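Local coordinates for uncharacterized protein (Sinorhizobium meliloti, PDB 4DNH) that is of unknown function but folds as a TIM barrel and probably belongs to the dihydrodipicolinate synthase family, at residues A[3-8]-A[377-382]; A[79-84]-A[98-103]; A[114-119]-A[152-157]. All blocks are in the same frame, centred on the assembly; numbering follows the deposited sequence.

Contact 1: residues A[3-8]-A[377-382]; sequences VSIDLP and RMRRVL
I5 is the main bump of strand 4-8, and it enters the groove between M378, L382 and the chain of R379 on helix 377-382. Its CG1 lies anti to the backbone N (chi1 -179°), and the chain carries on to CD1. I5 CD1 sits 3.9 Å from M378 CG and 4.1 Å from L382 CD2, and CG and CD of R379 close in on it from a third side. I5 crosses M378 at about a right angle but runs past R379 in the opposite direction.

The next bump is L7. Its CD2 meets M378 CG and L382 CD2, so these two helix side chains are shared between I5 and L7. L382 is the bump from the helix, fitting against L7, D6 O and P8. L382 CD2 is 3.4 Å from D6 O, while L382 CD1 reaches the ring carbon P8 CD at 4.1 Å.

The polar part is slight. The bent chain of R379 brings NH1 back to the strand, where R379 NH1 gives a weak hydrogen bond of 3.2 Å to S4 O, with an N-H...O angle of 120°. I5 CG1 lies at the edge of the same guanidinium.

Strand 4-9 pairs with strand 12-17 in a two-stranded antiparallel sheet, and the helix packs on the side bearing I5. F359 of helix 352-364 packs on I5 and L7, and F329 of helix 323-333 packs on M378. The contact thus fixes this N-terminal hairpin to the C-terminal helix 371-384, outside the barrel sheet.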
ATOM      1  N   VAL A   3      17.997  -1.359  26.527  1.00 77.60           N
ATOM      2  CA  VAL A   3      17.552  -2.645  26.012  1.00 71.56           C
ATOM      3  C   VAL A   3      18.503  -3.145  24.930  1.00 69.45           C
ATOM      4  O   VAL A   3      18.853  -2.421  23.989  1.00 64.50           O
ATOM      5  CB  VAL A   3      16.109  -2.578  25.468  1.00 69.98           C
ATOM      6  CG1 VAL A   3      15.669  -3.949  24.982  1.00 66.63           C
ATOM      7  CG2 VAL A   3      15.145  -2.056  26.533  1.00 69.10           C
ATOM      8  N   SER A   4      18.913  -4.398  25.085  1.00 71.79           N
ATOM      9  CA  SER A   4      19.895  -5.024  24.216  1.00 69.53           C
ATOM     10  C   SER A   4      19.378  -6.395  23.774  1.00 66.25           C
ATOM     11  O   SER A   4      18.649  -7.057  24.511  1.00 67.86           O
ATOM     12  CB  SER A   4      21.233  -5.142  24.955  1.00 71.27           C
ATOM     13  OG  SER A   4      22.182  -5.882  24.210  1.00 74.02           O
ATOM     14  N   ILE A   5      19.743  -6.809  22.564  1.00 62.24           N
ATOM     15  CA  ILE A   5      19.323  -8.108  22.020  1.00 59.41           C
ATOM     16  C   ILE A   5      20.388  -8.685  21.071  1.00 60.36           C
ATOM     17  O   ILE A   5      21.020  -7.943  20.306  1.00 59.81           O
ATOM     18  CB  ILE A   5      17.925  -8.018  21.337  1.00 55.28           C
ATOM     19  CG1 ILE A   5      17.478  -9.385  20.797  1.00 53.14           C
ATOM     20  CG2 ILE A   5      17.900  -6.957  20.236  1.00 52.88           C
ATOM     21  CD1 ILE A   5      15.986  -9.503  20.593  1.00 51.19           C
ATOM     22  N   ASP A   6      20.604  -9.998  21.137  1.00 60.72           N
ATOM     23  CA  ASP A   6      21.510 -10.661  20.193  1.00 60.85           C
ATOM     24  C   ASP A   6      20.784 -11.052  18.913  1.00 55.12           C
ATOM     25  O   ASP A   6      19.771 -11.731  18.955  1.00 58.33           O
ATOM     26  CB  ASP A   6      22.197 -11.866  20.832  1.00 65.04           C
ATOM     27  CG  ASP A   6      23.397 -11.475  21.677  1.00 71.82           C
ATOM     28  OD1 ASP A   6      23.920 -10.344  21.527  1.00 75.06           O
ATOM     29  OD2 ASP A   6      23.831 -12.308  22.491  1.00 74.41           O
ATOM     30  N   LEU A   7      21.310 -10.600  17.781  1.00 52.23           N
ATOM     31  CA  LEU A   7      20.647 -10.741  16.485  1.00 49.69           C
ATOM     32  C   LEU A   7      21.579 -11.333  15.444  1.00 53.92           C
ATOM     33  O   LEU A   7      22.799 -11.144  15.524  1.00 57.86           O
ATOM     34  CB  LEU A   7      20.133  -9.394  15.987  1.00 44.55           C
ATOM     35  CG  LEU A   7      19.063  -8.663  16.792  1.00 43.91           C
ATOM     36  CD1 LEU A   7      18.803  -7.333  16.117  1.00 45.20           C
ATOM     37  CD2 LEU A   7      17.750  -9.429  16.924  1.00 42.39           C
ATOM     38  N   PRO A   8      21.013 -12.056  14.464  1.00 56.52           N
ATOM     39  CA  PRO A   8      21.852 -12.669  13.435  1.00 59.74           C
ATOM     40  C   PRO A   8      22.337 -11.697  12.362  1.00 63.19           C
ATOM     41  O   PRO A   8      21.546 -10.931  11.809  1.00 58.99           O
ATOM     42  CB  PRO A   8      20.959 -13.749  12.826  1.00 59.05           C
ATOM     43  CG  PRO A   8      19.567 -13.409  13.210  1.00 57.32           C
ATOM     44  CD  PRO A   8      19.598 -12.470  14.375  1.00 56.38           C
ATOM     45  N   ARG A 377       9.000  -9.720  21.559  1.00 46.99           N
ATOM     46  CA  ARG A 377       8.483 -10.394  20.382  1.00 45.83           C
ATOM     47  C   ARG A 377       9.569 -10.876  19.428  1.00 47.14           C
ATOM     48  O   ARG A 377       9.496 -12.016  18.953  1.00 48.32           O
ATOM     49  CB  ARG A 377       7.448  -9.527  19.677  1.00 42.80           C
ATOM     50  CG  ARG A 377       6.068  -9.862  20.176  1.00 42.86           C
ATOM     51  CD  ARG A 377       5.115  -8.698  20.179  1.00 43.12           C
ATOM     52  NE  ARG A 377       3.886  -9.107  20.864  1.00 44.40           N
ATOM     53  CZ  ARG A 377       2.678  -9.092  20.320  1.00 44.82           C
ATOM     54  NH1 ARG A 377       2.505  -8.660  19.072  1.00 43.28           N
ATOM     55  NH2 ARG A 377       1.641  -9.491  21.033  1.00 47.01           N
HETATM   56  N   MSE A 378      10.584 -10.042  19.186  1.00 45.64           N
HETATM   57  CA  MSE A 378      11.766 -10.476  18.439  1.00 48.43           C
HETATM   58  C   MSE A 378      12.431 -11.659  19.103  1.00 49.62           C
HETATM   59  O   MSE A 378      12.886 -12.575  18.416  1.00 52.04           O
HETATM   60  CB  MSE A 378      12.770  -9.341  18.245  1.00 53.07           C
HETATM   61  CG  MSE A 378      13.907  -9.752  17.304  1.00 60.27           C
HETATM   62 SE   MSE A 378      13.441  -9.653  15.380  1.00 69.94          SE
HETATM   63  CE  MSE A 378      14.039 -11.451  14.861  1.00 61.43           C
ATOM     64  N   ARG A 379      12.497 -11.658  20.433  1.00 49.17           N
ATOM     65  CA  ARG A 379      13.097 -12.775  21.166  1.00 51.67           C
ATOM     66  C   ARG A 379      12.320 -14.070  20.940  1.00 52.28           C
ATOM     67  O   ARG A 379      12.927 -15.126  20.778  1.00 51.61           O
ATOM     68  CB  ARG A 379      13.200 -12.475  22.661  1.00 53.03           C
ATOM     69  CG  ARG A 379      14.583 -12.087  23.154  1.00 56.48           C
ATOM     70  CD  ARG A 379      14.493 -10.810  23.987  1.00 60.58           C
ATOM     71  NE  ARG A 379      15.388 -10.784  25.140  1.00 62.01           N
ATOM     72  CZ  ARG A 379      16.644 -10.339  25.128  1.00 66.32           C
ATOM     73  NH1 ARG A 379      17.192  -9.890  24.014  1.00 64.49           N
ATOM     74  NH2 ARG A 379      17.366 -10.359  26.242  1.00 72.00           N
ATOM     75  N   ARG A 380      10.989 -13.982  20.921  1.00 51.80           N
ATOM     76  CA  ARG A 380      10.141 -15.156  20.705  1.00 54.57           C
ATOM     77  C   ARG A 380      10.314 -15.713  19.302  1.00 54.20           C
ATOM     78  O   ARG A 380      10.261 -16.932  19.102  1.00 58.37           O
ATOM     79  CB  ARG A 380       8.656 -14.858  20.980  1.00 58.98           C
ATOM     80  CG  ARG A 380       8.218 -15.223  22.392  1.00 67.65           C
ATOM     81  CD  ARG A 380       6.710 -15.422  22.531  1.00 74.32           C
ATOM     82  NE  ARG A 380       6.019 -14.216  22.995  1.00 77.33           N
ATOM     83  CZ  ARG A 380       5.116 -13.529  22.288  1.00 79.77           C
ATOM     84  NH1 ARG A 380       4.759 -13.909  21.061  1.00 79.10           N
ATOM     85  NH2 ARG A 380       4.561 -12.446  22.817  1.00 77.72           N
ATOM     86  N   VAL A 381      10.540 -14.817  18.345  1.00 49.86           N
ATOM     87  CA  VAL A 381      10.790 -15.191  16.954  1.00 47.00           C
ATOM     88  C   VAL A 381      12.150 -15.889  16.793  1.00 46.75           C
ATOM     89  O   VAL A 381      12.239 -16.938  16.152  1.00 48.26           O
ATOM     90  CB  VAL A 381      10.644 -13.972  16.012  1.00 45.21           C
ATOM     91  CG1 VAL A 381      11.110 -14.314  14.602  1.00 44.26           C
ATOM     92  CG2 VAL A 381       9.194 -13.491  16.002  1.00 41.71           C
ATOM     93  N   LEU A 382      13.194 -15.324  17.387  1.00 45.18           N
ATOM     94  CA  LEU A 382      14.499 -15.985  17.448  1.00 45.76           C
ATOM     95  C   LEU A 382      14.437 -17.353  18.117  1.00 48.43           C
ATOM     96  O   LEU A 382      15.066 -18.301  17.639  1.00 50.62           O
ATOM     97  CB  LEU A 382      15.499 -15.134  18.219  1.00 46.76           C
ATOM     98  CG  LEU A 382      16.482 -14.164  17.579  1.00 47.96           C
ATOM     99  CD1 LEU A 382      16.096 -13.750  16.170  1.00 46.40           C
ATOM    100  CD2 LEU A 382      16.598 -12.949  18.495  1.00 50.00           C
TER

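Contact 2: residues A[79-84]-A[98-103]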
ATOM      1  N   ALA A  79      -6.630   3.066   2.080  1.00 35.33           N
ATOM      2  CA  ALA A  79      -6.806   2.502   0.739  1.00 36.45           C
ATOM      3  C   ALA A  79      -7.081   1.013   0.899  1.00 37.24           C
ATOM      4  O   ALA A  79      -6.163   0.259   1.238  1.00 37.77           O
ATOM      5  CB  ALA A  79      -5.548   2.706  -0.093  1.00 36.47           C
ATOM      6  N   GLU A  80      -8.321   0.585   0.655  1.00 36.40           N
ATOM      7  CA  GLU A  80      -8.716  -0.757   1.043  1.00 37.71           C
ATOM      8  C   GLU A  80      -8.621  -1.814  -0.012  1.00 39.34           C
ATOM      9  O   GLU A  80      -8.908  -1.579  -1.196  1.00 38.56           O
ATOM     10  CB  GLU A  80     -10.136  -0.808   1.596  1.00 41.50           C
ATOM     11  CG  GLU A  80     -10.195  -0.783   3.108  1.00 45.89           C
ATOM     12  CD  GLU A  80      -9.528  -1.960   3.784  1.00 46.51           C
ATOM     13  OE1 GLU A  80      -8.649  -2.648   3.202  1.00 49.57           O
ATOM     14  OE2 GLU A  80      -9.875  -2.167   4.949  1.00 44.12           O
ATOM     15  N   SER A  81      -8.261  -3.000   0.475  1.00 39.81           N
ATOM     16  CA  SER A  81      -8.176  -4.181  -0.330  1.00 40.69           C
ATOM     17  C   SER A  81      -7.214  -3.909  -1.492  1.00 39.25           C
ATOM     18  O   SER A  81      -7.448  -4.299  -2.628  1.00 38.56           O
ATOM     19  CB  SER A  81      -9.576  -4.594  -0.798  1.00 42.71           C
ATOM     20  OG  SER A  81     -10.377  -4.989   0.302  1.00 41.91           O
HETATM   21  N   MSE A  82      -6.118  -3.241  -1.171  1.00 40.06           N
HETATM   22  CA  MSE A  82      -5.114  -2.906  -2.168  1.00 46.33           C
HETATM   23  C   MSE A  82      -4.025  -3.947  -2.200  1.00 47.83           C
HETATM   24  O   MSE A  82      -4.108  -4.993  -1.536  1.00 46.52           O
HETATM   25  CB  MSE A  82      -4.596  -1.506  -1.836  1.00 50.26           C
HETATM   26  CG  MSE A  82      -5.647  -0.459  -2.218  1.00 55.77           C
HETATM   27 SE   MSE A  82      -5.833  -0.477  -4.183  1.00 66.88          SE
HETATM   28  CE  MSE A  82      -4.097   0.373  -4.567  1.00 66.13           C
ATOM     29  N   ASP A  83      -2.981  -3.671  -2.971  1.00 48.28           N
ATOM     30  CA  ASP A  83      -1.875  -4.600  -3.089  1.00 46.44           C
ATOM     31  C   ASP A  83      -1.318  -4.971  -1.718  1.00 42.20           C
ATOM     32  O   ASP A  83      -0.949  -6.107  -1.509  1.00 41.12           O
ATOM     33  CB  ASP A  83      -0.770  -4.013  -3.967  1.00 51.61           C
ATOM     34  CG  ASP A  83       0.267  -5.038  -4.337  1.00 55.07           C
ATOM     35  OD1 ASP A  83       0.009  -5.830  -5.270  1.00 57.83           O
ATOM     36  OD2 ASP A  83       1.336  -5.064  -3.685  1.00 56.25           O
ATOM     37  N   THR A  84      -1.269  -4.022  -0.785  1.00 41.95           N
ATOM     38  CA  THR A  84      -0.789  -4.316   0.587  1.00 39.35           C
ATOM     39  C   THR A  84      -1.701  -5.292   1.333  1.00 38.73           C
ATOM     40  O   THR A  84      -1.257  -5.993   2.240  1.00 39.46           O
ATOM     41  CB  THR A  84      -0.605  -3.039   1.440  1.00 37.02           C
ATOM     42  OG1 THR A  84       0.211  -2.110   0.731  1.00 39.96           O
ATOM     43  CG2 THR A  84       0.079  -3.351   2.752  1.00 35.23           C
ATOM     44  N   GLU A  98     -15.795  -8.304   0.861  1.00 41.33           N
ATOM     45  CA  GLU A  98     -16.240  -8.308   2.248  1.00 43.21           C
ATOM     46  C   GLU A  98     -15.452  -7.296   3.076  1.00 42.38           C
ATOM     47  O   GLU A  98     -16.020  -6.593   3.900  1.00 41.97           O
ATOM     48  CB  GLU A  98     -16.177  -9.718   2.830  1.00 47.60           C
ATOM     49  CG  GLU A  98     -16.614  -9.866   4.278  1.00 55.49           C
ATOM     50  CD  GLU A  98     -18.104  -9.646   4.518  1.00 65.95           C
ATOM     51  OE1 GLU A  98     -18.814  -9.099   3.633  1.00 64.46           O
ATOM     52  OE2 GLU A  98     -18.565 -10.021   5.624  1.00 70.88           O
ATOM     53  N   LEU A  99     -14.155  -7.178   2.814  1.00 42.54           N
ATOM     54  CA  LEU A  99     -13.318  -6.242   3.567  1.00 40.97           C
ATOM     55  C   LEU A  99     -13.736  -4.810   3.253  1.00 41.16           C
ATOM     56  O   LEU A  99     -13.868  -3.970   4.145  1.00 43.13           O
ATOM     57  CB  LEU A  99     -11.855  -6.475   3.246  1.00 39.44           C
ATOM     58  CG  LEU A  99     -10.788  -5.581   3.862  1.00 40.71           C
ATOM     59  CD1 LEU A  99     -10.956  -5.432   5.370  1.00 41.80           C
ATOM     60  CD2 LEU A  99      -9.424  -6.170   3.521  1.00 39.43           C
ATOM     61  N   ILE A 100     -13.986  -4.559   1.979  1.00 39.73           N
ATOM     62  CA  ILE A 100     -14.507  -3.284   1.535  1.00 41.38           C
ATOM     63  C   ILE A 100     -15.835  -2.953   2.231  1.00 42.43           C
ATOM     64  O   ILE A 100     -15.989  -1.877   2.779  1.00 42.58           O
ATOM     65  CB  ILE A 100     -14.603  -3.231  -0.007  1.00 40.92           C
ATOM     66  CG1 ILE A 100     -13.183  -3.195  -0.603  1.00 39.20           C
ATOM     67  CG2 ILE A 100     -15.439  -2.034  -0.450  1.00 41.48           C
ATOM     68  CD1 ILE A 100     -13.108  -3.259  -2.116  1.00 38.68           C
ATOM     69  N   ARG A 101     -16.764  -3.901   2.238  1.00 44.71           N
ATOM     70  CA  ARG A 101     -18.061  -3.744   2.909  1.00 44.98           C
ATOM     71  C   ARG A 101     -17.940  -3.413   4.411  1.00 42.99           C
ATOM     72  O   ARG A 101     -18.530  -2.439   4.876  1.00 41.32           O
ATOM     73  CB  ARG A 101     -18.913  -4.995   2.685  1.00 45.43           C
ATOM     74  CG  ARG A 101     -20.317  -4.926   3.255  1.00 46.83           C
ATOM     75  CD  ARG A 101     -20.880  -6.324   3.446  1.00 51.64           C
ATOM     76  NE  ARG A 101     -21.726  -6.353   4.635  1.00 62.17           N
ATOM     77  CZ  ARG A 101     -21.458  -7.007   5.764  1.00 62.75           C
ATOM     78  NH1 ARG A 101     -20.365  -7.749   5.888  1.00 59.82           N
ATOM     79  NH2 ARG A 101     -22.312  -6.934   6.773  1.00 64.70           N
ATOM     80  N   ARG A 102     -17.176  -4.207   5.160  1.00 43.08           N
ATOM     81  CA  ARG A 102     -16.941  -3.927   6.590  1.00 43.06           C
ATOM     82  C   ARG A 102     -16.273  -2.567   6.827  1.00 44.57           C
ATOM     83  O   ARG A 102     -16.734  -1.795   7.667  1.00 46.89           O
ATOM     84  CB  ARG A 102     -16.075  -4.998   7.238  1.00 42.57           C
ATOM     85  CG  ARG A 102     -16.432  -6.406   6.849  1.00 47.37           C
ATOM     86  CD  ARG A 102     -17.338  -7.030   7.860  1.00 53.93           C
ATOM     87  NE  ARG A 102     -17.323  -8.483   7.737  1.00 57.02           N
ATOM     88  CZ  ARG A 102     -17.333  -9.314   8.774  1.00 52.68           C
ATOM     89  NH1 ARG A 102     -17.324  -8.833  10.019  1.00 46.60           N
ATOM     90  NH2 ARG A 102     -17.335 -10.623   8.560  1.00 53.50           N
ATOM     91  N   SER A 103     -15.193  -2.278   6.095  1.00 42.46           N
ATOM     92  CA  SER A 103     -14.471  -1.007   6.255  1.00 42.96           C
ATOM     93  C   SER A 103     -15.314   0.246   5.969  1.00 44.61           C
ATOM     94  O   SER A 103     -15.260   1.213   6.734  1.00 45.79           O
ATOM     95  CB  SER A 103     -13.199  -0.988   5.421  1.00 42.68           C
ATOM     96  OG  SER A 103     -12.189  -1.724   6.075  1.00 43.61           O
TER
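The chain of E80 is bent at chi2 (-62°), which sets CD close to L99 CG; the carboxylate oxygens then meet S103 and L99 of helix 98-103. S103 OG lies anti to its own carbonyl carbon (chi1 -79°), a position from which S103 OG donates a 2.6 Å hydrogen bond to E80 OE2. The hydroxyl comes from the anti side of the carboxylate, 22° out of its plane. The other oxygen, E80 OE1, takes the backbone N of S81 at 2.8 Å, also on the anti side.

L99 crosses the glutamate at about a right angle. L99 CD1 lies 3.5 Å from E80 OE2 and L99 CD2 3.6 Å from E80 OE1. S81 OG rests near L99 CD2 and at 3.5 Å from I100 CG1, and is hydrogen-bonded to A96 O one turn earlier in the helix.

E80 OE2 also forms a salt bridge with R68 of helix 61-73. An alanine here would probably leave R68, the S103 hydroxyl and S81 N without this carboxylate and open a gap beside L99.

A buried carboxylate is thus held through both oxygens where strand 77-80 meets helix 93-108 of its beta-alpha-beta unit. The nearby arginine probably favours its ionised form.

Contact 3: residues A[114-119]-A[152-157]; sequences LIACGA and RIILMA
Strands 115-119 and 153-155 pair in parallel, with C117 beside I153, G118 beside I154 and A119 beside L155, through the hydrogen bonds C117 N to R152 O, I154 N to C117 O, A119 N to I154 O and M156 N to A119 O, and CA-H...O contacts from A116, I153 and G118 fill in between.

I154 leans on the small A116. Its CG1 lies anti to the carbonyl carbon (chi1 -67°). I154 CG1 meets A116 CB at 3.7 Å, and I154 CD1 comes 3.6 Å from A116 O. C117, A119, I153 and L155 point to the other face of the sheet. There A119 CB touches I153 CG2 at 3.8 Å, and L155 CD1 comes near A119 O.

M156 follows the strand, and its side chain passes G118. M156 CB is 3.4 Å from A119 O. M156 SE lies over G118 CA at 3.8 Å, where no side chain intervenes.

At the other end, R152 holds its CG between its own backbone N and carbonyl carbon (chi1 52°). This puts R152 CG close to the neighbouring strand, 3.0 Å from I115 O. R152 CG also touches A116 CB, and R152 CD follows along the same two atoms. R152 NH2 is 3.9 Å from L114 CD1, with the two side chains crossing obliquely. R152 NH1 continues to D227 in a salt bridge.

Strand 77-80 flanks strand 115-119 on its far edge, and strand 186-191 flanks 153-155, so the pair forms adjacent staves of the parallel barrel. Helix 132-148, the crossover between them, covers C117 and A119 with I146 and meets L155 with Y139. Helix 93-108 adds I100 and L104 against C117.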
ATOM      1  N   LEU A 114     -11.342   8.828   5.961  1.00 41.09           N
ATOM      2  CA  LEU A 114     -11.138   8.873   4.520  1.00 39.80           C
ATOM      3  C   LEU A 114     -10.739   7.472   4.029  1.00 41.03           C
ATOM      4  O   LEU A 114      -9.892   6.800   4.620  1.00 41.40           O
ATOM      5  CB  LEU A 114     -10.078   9.912   4.162  1.00 39.48           C
ATOM      6  CG  LEU A 114      -9.409   9.906   2.769  1.00 39.91           C
ATOM      7  CD1 LEU A 114     -10.306  10.504   1.689  1.00 40.53           C
ATOM      8  CD2 LEU A 114      -8.079  10.654   2.825  1.00 39.82           C
ATOM      9  N   ILE A 115     -11.359   7.037   2.942  1.00 41.45           N
ATOM     10  CA  ILE A 115     -11.253   5.668   2.484  1.00 39.68           C
ATOM     11  C   ILE A 115     -11.632   5.602   1.016  1.00 40.73           C
ATOM     12  O   ILE A 115     -12.544   6.297   0.561  1.00 41.88           O
ATOM     13  CB  ILE A 115     -12.107   4.687   3.357  1.00 37.75           C
ATOM     14  CG1 ILE A 115     -12.098   3.272   2.770  1.00 35.33           C
ATOM     15  CG2 ILE A 115     -13.539   5.203   3.556  1.00 37.89           C
ATOM     16  CD1 ILE A 115     -12.307   2.184   3.794  1.00 34.70           C
ATOM     17  N   ALA A 116     -10.899   4.776   0.277  1.00 41.04           N
ATOM     18  CA  ALA A 116     -11.180   4.519  -1.121  1.00 40.56           C
ATOM     19  C   ALA A 116     -10.842   3.065  -1.368  1.00 40.48           C
ATOM     20  O   ALA A 116      -9.898   2.524  -0.770  1.00 40.48           O
ATOM     21  CB  ALA A 116     -10.358   5.437  -2.020  1.00 39.85           C
ATOM     22  N   CYS A 117     -11.590   2.445  -2.270  1.00 40.71           N
ATOM     23  CA  CYS A 117     -11.639   1.004  -2.355  1.00 42.02           C
ATOM     24  C   CYS A 117     -11.178   0.498  -3.693  1.00 43.55           C
ATOM     25  O   CYS A 117     -11.685   0.936  -4.727  1.00 45.14           O
ATOM     26  CB  CYS A 117     -13.069   0.548  -2.110  1.00 46.00           C
ATOM     27  SG  CYS A 117     -13.720   1.229  -0.573  1.00 49.83           S
ATOM     28  N   GLY A 118     -10.234  -0.444  -3.668  1.00 40.60           N
ATOM     29  CA  GLY A 118      -9.717  -1.024  -4.886  1.00 41.63           C
ATOM     30  C   GLY A 118     -10.737  -1.834  -5.667  1.00 43.62           C
ATOM     31  O   GLY A 118     -11.282  -2.828  -5.159  1.00 43.64           O
ATOM     32  N   ALA A 119     -10.968  -1.412  -6.909  1.00 43.59           N
ATOM     33  CA  ALA A 119     -11.880  -2.088  -7.837  1.00 45.16           C
ATOM     34  C   ALA A 119     -11.110  -2.571  -9.059  1.00 48.04           C
ATOM     35  O   ALA A 119     -10.364  -1.802  -9.695  1.00 48.37           O
ATOM     36  CB  ALA A 119     -13.003  -1.157  -8.262  1.00 45.89           C
ATOM     37  N   ARG A 152     -15.873   5.265  -2.610  1.00 49.62           N
ATOM     38  CA  ARG A 152     -15.094   5.807  -3.721  1.00 50.16           C
ATOM     39  C   ARG A 152     -14.060   4.756  -4.180  1.00 46.80           C
ATOM     40  O   ARG A 152     -13.572   3.948  -3.380  1.00 42.42           O
ATOM     41  CB  ARG A 152     -14.478   7.181  -3.387  1.00 56.10           C
ATOM     42  CG  ARG A 152     -13.659   7.278  -2.099  1.00 58.29           C
ATOM     43  CD  ARG A 152     -12.913   8.620  -1.988  1.00 62.14           C
ATOM     44  NE  ARG A 152     -12.023   8.867  -3.134  1.00 63.60           N
ATOM     45  CZ  ARG A 152     -11.082   9.811  -3.200  1.00 68.46           C
ATOM     46  NH1 ARG A 152     -10.345   9.926  -4.298  1.00 68.70           N
ATOM     47  NH2 ARG A 152     -10.865  10.638  -2.183  1.00 73.20           N
ATOM     48  N   ILE A 153     -13.762   4.761  -5.475  1.00 48.38           N
ATOM     49  CA  ILE A 153     -13.007   3.700  -6.123  1.00 46.05           C
ATOM     50  C   ILE A 153     -11.550   4.067  -6.375  1.00 45.33           C
ATOM     51  O   ILE A 153     -11.236   5.208  -6.715  1.00 47.26           O
ATOM     52  CB  ILE A 153     -13.651   3.339  -7.484  1.00 48.08           C
ATOM     53  CG1 ILE A 153     -14.911   2.500  -7.275  1.00 48.35           C
ATOM     54  CG2 ILE A 153     -12.672   2.592  -8.396  1.00 46.91           C
ATOM     55  CD1 ILE A 153     -16.167   3.321  -7.294  1.00 52.07           C
ATOM     56  N   ILE A 154     -10.670   3.088  -6.180  1.00 42.84           N
ATOM     57  CA  ILE A 154      -9.314   3.132  -6.692  1.00 42.45           C
ATOM     58  C   ILE A 154      -9.317   2.111  -7.807  1.00 43.54           C
ATOM     59  O   ILE A 154      -9.527   0.927  -7.559  1.00 42.50           O
ATOM     60  CB  ILE A 154      -8.269   2.692  -5.657  1.00 40.07           C
ATOM     61  CG1 ILE A 154      -8.202   3.692  -4.512  1.00 39.38           C
ATOM     62  CG2 ILE A 154      -6.899   2.576  -6.319  1.00 40.17           C
ATOM     63  CD1 ILE A 154      -7.468   3.174  -3.295  1.00 38.43           C
ATOM     64  N   LEU A 155      -9.121   2.567  -9.035  1.00 45.55           N
ATOM     65  CA  LEU A 155      -9.294   1.699 -10.178  1.00 47.52           C
ATOM     66  C   LEU A 155      -8.007   0.928 -10.448  1.00 49.69           C
ATOM     67  O   LEU A 155      -7.007   1.488 -10.903  1.00 49.83           O
ATOM     68  CB  LEU A 155      -9.744   2.500 -11.394  1.00 49.09           C
ATOM     69  CG  LEU A 155     -10.198   1.700 -12.607  1.00 50.02           C
ATOM     70  CD1 LEU A 155     -11.397   0.841 -12.252  1.00 48.31           C
ATOM     71  CD2 LEU A 155     -10.528   2.644 -13.747  1.00 51.90           C
HETATM   72  N   MSE A 156      -8.045  -0.365 -10.144  1.00 50.57           N
HETATM   73  CA  MSE A 156      -6.853  -1.205 -10.200  1.00 53.27           C
HETATM   74  C   MSE A 156      -6.569  -1.671 -11.604  1.00 53.21           C
HETATM   75  O   MSE A 156      -7.476  -1.729 -12.457  1.00 55.15           O
HETATM   76  CB  MSE A 156      -7.057  -2.373  -9.239  1.00 55.10           C
HETATM   77  CG  MSE A 156      -6.904  -1.855  -7.809  1.00 60.06           C
HETATM   78 SE   MSE A 156      -7.231  -3.326  -6.537  1.00 66.93          SE
HETATM   79  CE  MSE A 156      -5.368  -3.922  -6.260  1.00 59.41           C
ATOM     80  N   ALA A 157      -5.300  -1.987 -11.857  1.00 49.36           N
ATOM     81  CA  ALA A 157      -4.883  -2.538 -13.137  1.00 50.60           C
ATOM     82  C   ALA A 157      -5.402  -3.961 -13.235  1.00 50.72           C
ATOM     83  O   ALA A 157      -5.649  -4.603 -12.217  1.00 52.48           O
ATOM     84  CB  ALA A 157      -3.374  -2.501 -13.267  1.00 50.57           C
TER

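How the contacts relate
Contacts 2 and 3 are neighbours in the barrel, with centres 9 Å apart. They join through strands 77-80 and 115-119 by two probable hydrogen bonds, E80 N to A116 O at 2.9 Å and G118 N to E80 O at 3.0 Å. Contact 2 comes first along the chain and contact 3 follows it, as successive beta-alpha-beta units do. Contact 1 brackets both in sequence by joining the two ends of the chain. Its centre is 33 Å from that of contact 2 and 38 Å from that of contact 3, and it touches neither. Contact 3 pairs two strands of the barrel wall, contact 2 sets an outer helix against it, and contact 1 joins the terminal parts at the periphery.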